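PDB 7D55: putative N-acetylmuramoyl-L-alanine amidase, which probably recognises the enterococcal cell wall, as the tetrameric cell-binding domain of a phage lysin that is a putative amidase. Local coordinates for residues D47-R50 and G54-I57; P8-T13 and N19-T24. All blocks are in the same frame, centred on the assembly; numbering follows the deposited sequence.

Interaction 1: D47-R50 and G54-I57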
# COMPACT_ATOMS: atom_id res chain seq x y z
N ASP A 47 -10.66 -10.70 9.87
CA ASP A 47 -11.11 -11.76 8.97
C ASP A 47 -10.38 -11.69 7.63
O ASP A 47 -9.91 -12.71 7.11
CB ASP A 47 -12.62 -11.64 8.75
CG ASP A 47 -13.22 -12.86 8.07
OD1 ASP A 47 -13.25 -13.93 8.72
OD2 ASP A 47 -13.65 -12.77 6.90
N ILE A 48 -10.28 -10.49 7.05
CA ILE A 48 -9.61 -10.36 5.76
C ILE A 48 -8.14 -10.72 5.89
O ILE A 48 -7.58 -11.41 5.03
CB ILE A 48 -9.80 -8.94 5.19
CG1 ILE A 48 -11.28 -8.67 4.89
CG2 ILE A 48 -8.95 -8.75 3.93
CD1 ILE A 48 -11.57 -7.20 4.67
N TYR A 49 -7.49 -10.25 6.95
CA TYR A 49 -6.09 -10.60 7.14
C TYR A 49 -5.91 -12.11 7.22
O TYR A 49 -5.01 -12.68 6.59
CB TYR A 49 -5.53 -9.91 8.39
CG TYR A 49 -4.05 -10.14 8.58
CD1 TYR A 49 -3.57 -11.32 9.12
CD2 TYR A 49 -3.13 -9.17 8.21
CE1 TYR A 49 -2.22 -11.55 9.29
CE2 TYR A 49 -1.77 -9.38 8.38
CZ TYR A 49 -1.33 -10.57 8.93
OH TYR A 49 0.00 -10.80 9.11
N ARG A 50 -6.76 -12.77 8.00
CA ARG A 50 -6.66 -14.22 8.16
C ARG A 50 -6.90 -14.94 6.83
O ARG A 50 -6.21 -15.91 6.52
CB ARG A 50 -7.63 -14.70 9.23
CG ARG A 50 -7.34 -16.11 9.74
CD ARG A 50 -8.31 -16.52 10.82
NE ARG A 50 -8.28 -15.59 11.95
CZ ARG A 50 -9.23 -14.71 12.23
NH1 ARG A 50 -10.31 -14.63 11.46
NH2 ARG A 50 -9.10 -13.90 13.28
N GLY A 54 -3.50 -16.70 6.57
CA GLY A 54 -3.52 -17.96 7.29
C GLY A 54 -3.13 -17.86 8.75
O GLY A 54 -2.92 -18.90 9.38
N LYS A 55 -3.02 -16.65 9.29
CA LYS A 55 -2.77 -16.45 10.71
C LYS A 55 -3.41 -15.13 11.12
O LYS A 55 -3.86 -14.35 10.27
CB LYS A 55 -1.28 -16.46 11.03
CG LYS A 55 -0.46 -15.50 10.20
CD LYS A 55 0.96 -15.43 10.73
CE LYS A 55 1.98 -15.53 9.61
NZ LYS A 55 1.74 -14.51 8.56
N ASP A 56 -3.44 -14.88 12.42
CA ASP A 56 -4.09 -13.68 12.94
C ASP A 56 -3.23 -12.43 12.71
O ASP A 56 -2.00 -12.47 12.76
CB ASP A 56 -4.34 -13.82 14.44
CG ASP A 56 -5.40 -14.84 14.76
OD1 ASP A 56 -6.07 -15.34 13.83
OD2 ASP A 56 -5.57 -15.16 15.96
N ILE A 57 -3.91 -11.30 12.50
CA ILE A 57 -3.18 -10.04 12.34
C ILE A 57 -2.44 -9.72 13.63
O ILE A 57 -2.98 -9.95 14.74
CB ILE A 57 -4.14 -8.89 11.95
CG1 ILE A 57 -3.37 -7.62 11.57
CG2 ILE A 57 -5.16 -8.62 13.06
CD1 ILE A 57 -4.26 -6.51 11.08

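Interaction 2: P8-T13 and N19-T24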
# COMPACT_ATOMS: atom_id res chain seq x y z
N PRO A 8 -3.69 6.37 23.15
CA PRO A 8 -4.57 7.30 23.87
C PRO A 8 -5.28 8.30 22.96
O PRO A 8 -4.77 8.72 21.91
CB PRO A 8 -3.62 8.03 24.83
CG PRO A 8 -2.47 7.10 24.99
CD PRO A 8 -2.29 6.47 23.63
N ILE A 9 -6.46 8.72 23.41
CA ILE A 9 -7.28 9.69 22.71
C ILE A 9 -7.97 10.56 23.76
O ILE A 9 -8.27 10.11 24.86
CB ILE A 9 -8.31 9.00 21.77
CG1 ILE A 9 -9.08 10.02 20.94
CG2 ILE A 9 -9.29 8.14 22.55
CD1 ILE A 9 -9.87 9.41 19.80
N ASN A 10 -8.18 11.83 23.42
CA ASN A 10 -8.94 12.72 24.28
C ASN A 10 -10.42 12.46 24.03
O ASN A 10 -10.92 12.69 22.93
CB ASN A 10 -8.60 14.17 23.93
CG ASN A 10 -9.23 15.17 24.89
OD1 ASN A 10 -10.42 15.09 25.21
ND2 ASN A 10 -8.45 16.15 25.33
N SER A 11 -11.12 11.97 25.06
CA SER A 11 -12.52 11.58 24.90
C SER A 11 -13.45 12.76 24.66
O SER A 11 -14.56 12.57 24.14
CB SER A 11 -12.99 10.80 26.13
OG SER A 11 -12.98 11.62 27.29
N LYS A 12 -13.05 13.97 25.04
CA LYS A 12 -13.91 15.13 24.86
C LYS A 12 -13.69 15.83 23.53
O LYS A 12 -14.60 16.52 23.07
CB LYS A 12 -13.71 16.14 26.00
CG LYS A 12 -14.02 15.59 27.39
CD LYS A 12 -14.00 16.70 28.44
CE LYS A 12 -13.40 16.23 29.76
NZ LYS A 12 -14.41 15.58 30.64
N THR A 13 -12.52 15.67 22.92
CA THR A 13 -12.23 16.34 21.65
C THR A 13 -12.01 15.39 20.49
O THR A 13 -12.03 15.85 19.34
CB THR A 13 -11.00 17.25 21.78
OG1 THR A 13 -9.84 16.44 22.03
CG2 THR A 13 -11.18 18.23 22.93
N ASN A 19 -1.34 12.02 26.40
CA ASN A 19 -1.94 11.80 27.71
C ASN A 19 -3.47 11.77 27.64
O ASN A 19 -4.16 12.24 28.54
CB ASN A 19 -1.47 12.84 28.72
CG ASN A 19 -1.53 12.32 30.14
OD1 ASN A 19 -1.71 11.11 30.36
ND2 ASN A 19 -1.40 13.22 31.10
N GLY A 20 -4.00 11.21 26.55
CA GLY A 20 -5.44 11.09 26.43
C GLY A 20 -6.03 10.31 27.59
O GLY A 20 -5.40 9.44 28.18
N ASP A 21 -7.28 10.65 27.93
CA ASP A 21 -7.96 10.03 29.05
C ASP A 21 -8.67 8.74 28.66
O ASP A 21 -9.22 8.07 29.54
CB ASP A 21 -8.98 10.99 29.64
CG ASP A 21 -10.10 11.31 28.67
OD1 ASP A 21 -9.80 11.72 27.53
OD2 ASP A 21 -11.28 11.14 29.04
N ALA A 22 -8.70 8.40 27.37
CA ALA A 22 -9.31 7.17 26.90
C ALA A 22 -8.38 6.53 25.88
O ALA A 22 -7.30 7.06 25.57
CB ALA A 22 -10.74 7.43 26.38
N TRP A 23 -8.79 5.38 25.36
CA TRP A 23 -7.98 4.62 24.41
C TRP A 23 -8.82 4.30 23.19
O TRP A 23 -10.04 4.13 23.28
CB TRP A 23 -7.46 3.31 25.05
CG TRP A 23 -6.51 3.61 26.16
CD1 TRP A 23 -6.84 3.98 27.43
CD2 TRP A 23 -5.09 3.62 26.09
NE1 TRP A 23 -5.69 4.20 28.17
CE2 TRP A 23 -4.61 3.99 27.36
CE3 TRP A 23 -4.16 3.34 25.08
CZ2 TRP A 23 -3.25 4.10 27.64
CZ3 TRP A 23 -2.80 3.43 25.36
CH2 TRP A 23 -2.36 3.82 26.63
N THR A 24 -8.15 4.25 22.03
CA THR A 24 -8.78 3.80 20.80
C THR A 24 -7.89 2.78 20.10
O THR A 24 -6.66 2.82 20.18
CB THR A 24 -9.06 4.95 19.83
OG1 THR A 24 -9.77 4.44 18.69
CG2 THR A 24 -7.75 5.62 19.37
O HOH W 1 -10.86 14.54 28.19

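Interaction 1: D47-R50 and G54-I57
I57 lies over one face of the Y49 ring, its CA 3.6 Å from the ring centroid and 19° off the ring normal, a CH-pi contact shifted toward the rim. The I57 side chain extends the same contact, CB standing 3.6 Å from Y49 CG while CG1 reaches over CD2. A different atom meets the ring at its edge: K55 O sits in the ring plane, 3.3 Å from Y49 CD1. That buried carbonyl has no hydrogen-bonding partner in the model, though R50 CA makes a CA-H...O contact to it at 3.5 Å. With CG anti to the backbone N (chi1 -176°), Y49 swings its ring off the helix and under the returning chain. The turn is made at the C-terminal end of helix 39-53, where G54, at positive phi, leaves the helical conformation and donates N to R50 O at 2.8 Å. Beside it, R50 and D56 run side by side in a salt bridge. R50 NE points almost straight at D56 OD1 (2.9 Å, 168° at the hydrogen), in the guanidinium plane and nearly along the carboxylate C-O axis; NH2 adds a weak bond to the same oxygen. Further out, Y2 packs against both Y49 and I57, and I45 and E46 touch I57. N52 of the third subunit receives the polar ends of Y49 and K55, its OD1 bonding Y49 OH and its backbone O bonding K55 NZ.

Interaction 2: P8-T13 and N19-T24
Chi1 near 65° in both D21 and S11 sets CG of the one and OG of the other between their own backbone N and carbonyl carbon, and turns carboxylate and hydroxyl toward each other. D21 OD1 accepts the backbone N of S11 at 2.8 Å through its syn lone pair, in a virtually straight bond (177°). S11 OG also approaches D21 OD2 at 2.5 Å, so short that its exact geometry is doubtful. The neighbouring turn is held by N10, whose OD1 accepts from K12 N, in the carbonyl plane, which makes an Asx turn, and from T13 N, above that plane, which extends it to an Asx motif. A water donates to N10 OD1 and, weakly, to D21 OD1. Behind these polar groups the antiparallel strands 3-9 and 22-28 form a beta hairpin, with a classic beta bulge at its loop end, where D21 and A22 both face I9. I9 N gives its hydrogen to A22 O at 2.9 Å, and A22 N returns one to I9 O at 3.1 Å. G20 runs close against P8 and I9, its CA 3.4 Å from I9 O. At the P8-W23 non-hydrogen-bonded pair, the proline lies over a face of the indole: P8 CG is 3.9 Å from the centroid of the six-membered ring, 20° off its normal. I9 CG2 packs 4.2 Å from A22 CB. The straight bond from S11 N probably holds the D21 carboxylate in this rotation and helps to stabilise its negative charge where the strands part into the loop.

How the interactions relate
From the N terminus, strand 3-9 runs into interaction 2, which closes the loop between strands 3-9 and 22-28, with 14-18 lying between the two segments, and starts their antiparallel pairing. The chain then passes through strands 22-28 and 33-36 into helix 39-53, and interaction 1 folds the chain after G54 back on the last turns of this helix, on the way to strand 59-60. The two contacts follow in series, neither nested nor crossed, on opposite sides of the chain's centre; the centres of interactions 1 and 2 are about 28 Å apart. Strand 59-60 pairs parallel with strand 3-9, so both turns feed the same sheet. Other subunits touch interaction 1, whereas none in the assembly reaches the segments of interaction 2.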